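Local coordinates for protein probable tautomerase HP_0924 (PDB 3M21) that is a probable tautomerase of the MIF clan, a small beta-alpha-beta protein assembled from six copies of a short chain, at residues F2-L7 with V42-E47. Numbering follows the deposited sequence.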
# COMPACT_ATOMS: atom_id res chain seq x y z
N PHE F 2 -0.21 3.67 -11.13
CA PHE F 2 0.59 2.78 -10.31
C PHE F 2 -0.23 1.53 -10.01
O PHE F 2 -1.37 1.62 -9.58
CB PHE F 2 0.96 3.47 -9.00
CG PHE F 2 1.65 2.58 -8.02
CD1 PHE F 2 3.00 2.27 -8.18
CD2 PHE F 2 0.96 2.06 -6.92
CE1 PHE F 2 3.64 1.44 -7.26
CE2 PHE F 2 1.60 1.24 -6.00
CZ PHE F 2 2.94 0.93 -6.16
N ILE F 3 0.35 0.36 -10.25
CA ILE F 3 -0.33 -0.91 -9.99
C ILE F 3 0.54 -1.80 -9.11
O ILE F 3 1.66 -2.15 -9.46
CB ILE F 3 -0.65 -1.68 -11.28
CG1 ILE F 3 -1.57 -0.84 -12.19
CG2 ILE F 3 -1.31 -3.01 -10.95
CD1 ILE F 3 -0.84 0.22 -12.99
N ASN F 4 -0.00 -2.15 -7.95
CA ASN F 4 0.71 -2.99 -7.00
C ASN F 4 -0.00 -4.33 -7.03
O ASN F 4 -1.22 -4.41 -6.87
CB ASN F 4 0.64 -2.36 -5.61
CG ASN F 4 1.43 -3.12 -4.55
OD1 ASN F 4 1.13 -3.02 -3.36
ND2 ASN F 4 2.46 -3.87 -4.97
N ILE F 5 0.75 -5.39 -7.27
CA ILE F 5 0.15 -6.72 -7.31
C ILE F 5 0.79 -7.53 -6.20
O ILE F 5 2.01 -7.66 -6.16
CB ILE F 5 0.43 -7.42 -8.65
CG1 ILE F 5 -0.23 -6.66 -9.80
CG2 ILE F 5 -0.07 -8.85 -8.60
CD1 ILE F 5 0.21 -7.14 -11.17
N LYS F 6 -0.02 -8.08 -5.32
CA LYS F 6 0.50 -8.90 -4.24
C LYS F 6 -0.02 -10.31 -4.43
O LYS F 6 -1.23 -10.54 -4.51
CB LYS F 6 0.04 -8.35 -2.89
CG LYS F 6 0.55 -6.95 -2.60
CD LYS F 6 0.14 -6.48 -1.21
CE LYS F 6 0.56 -5.04 -0.98
NZ LYS F 6 2.03 -4.87 -1.12
N LEU F 7 0.90 -11.27 -4.50
CA LEU F 7 0.53 -12.66 -4.70
C LEU F 7 1.43 -13.60 -3.91
O LEU F 7 2.49 -13.21 -3.45
CB LEU F 7 0.61 -12.98 -6.19
CG LEU F 7 2.00 -12.80 -6.83
CD1 LEU F 7 2.89 -13.98 -6.47
CD2 LEU F 7 1.87 -12.70 -8.35
N VAL F 42 3.68 2.54 -13.63
CA VAL F 42 4.58 1.86 -12.70
C VAL F 42 3.84 0.65 -12.15
O VAL F 42 2.67 0.75 -11.76
CB VAL F 42 4.98 2.77 -11.53
CG1 VAL F 42 5.79 1.99 -10.51
CG2 VAL F 42 5.78 3.95 -12.06
N VAL F 43 4.53 -0.48 -12.12
CA VAL F 43 3.96 -1.71 -11.61
C VAL F 43 4.97 -2.35 -10.67
O VAL F 43 6.17 -2.42 -10.97
CB VAL F 43 3.63 -2.69 -12.77
CG1 VAL F 43 2.97 -3.96 -12.23
CG2 VAL F 43 2.72 -2.01 -13.77
N ILE F 44 4.48 -2.78 -9.52
CA ILE F 44 5.31 -3.42 -8.52
C ILE F 44 4.61 -4.70 -8.09
O ILE F 44 3.46 -4.68 -7.64
CB ILE F 44 5.51 -2.53 -7.28
CG1 ILE F 44 6.31 -1.27 -7.66
CG2 ILE F 44 6.19 -3.31 -6.17
CD1 ILE F 44 6.45 -0.23 -6.53
N ILE F 45 5.32 -5.81 -8.25
CA ILE F 45 4.79 -7.11 -7.87
C ILE F 45 5.45 -7.51 -6.56
O ILE F 45 6.69 -7.51 -6.44
CB ILE F 45 5.11 -8.18 -8.94
CG1 ILE F 45 4.44 -7.82 -10.27
CG2 ILE F 45 4.67 -9.54 -8.46
CD1 ILE F 45 4.94 -8.67 -11.44
N ASP F 46 4.64 -7.83 -5.56
CA ASP F 46 5.18 -8.25 -4.28
C ASP F 46 4.87 -9.72 -4.11
O ASP F 46 3.76 -10.16 -4.41
CB ASP F 46 4.52 -7.46 -3.15
CG ASP F 46 4.78 -5.98 -3.24
OD1 ASP F 46 5.96 -5.59 -3.47
OD2 ASP F 46 3.83 -5.20 -3.08
N GLU F 47 5.86 -10.48 -3.65
CA GLU F 47 5.69 -11.90 -3.43
C GLU F 47 5.59 -12.13 -1.93
O GLU F 47 6.54 -11.91 -1.19
CB GLU F 47 6.87 -12.66 -4.04
CG GLU F 47 6.85 -12.64 -5.56
CD GLU F 47 8.13 -13.17 -6.19
OE1 GLU F 47 8.92 -12.36 -6.69
OE2 GLU F 47 8.34 -14.40 -6.17
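Asp46 OD2 is gripped by two donors that come from opposite faces of its carboxylate: Asn4 ND2 at 2.7 Å and Lys6 NZ, in a salt bridge, at 2.7 Å. The Asn4 bond is nearly straight (174°), with OD2 in the amide plane, while amide and carboxylate planes stand 77° apart. Lys6 runs beside Asp46, and its bend at the last torsion (chi4 -59°) turns NZ back onto the carboxylate oxygen. Asn4 ND2 also donates to Ile44 O (3.0 Å), from above the carbonyl plane; with both acceptors close to the amide plane, these two bonds fix the amide's rotation. Ile44 O takes Ile5 N as well. Further along this face the Phe2 ring presents its edge to Ile44 CD1, 3.3 Å from CE1, and its CD1 to Val42 CG1. Strands 2-7 and 42-47 are the parallel pair of a right-handed beta-alpha-beta unit, in register from Phe2-Val42 to Leu7-Glu47, and antiparallel strands of other subunits continue the sheet on both sides. On the reverse face, Ile3, Ile5 and Ile45 lie under helix 16-34; their contacts across the strands are looser, as between Ile5 CB and Ile45 CG1 (4.3 Å). Toward partly exposed Glu47 the pairing widens, Leu7 N reaching Asp46 O at 3.1 Å, and the Glu47 carboxylate turns to Lys19 and to Asn52 of a neighbouring subunit.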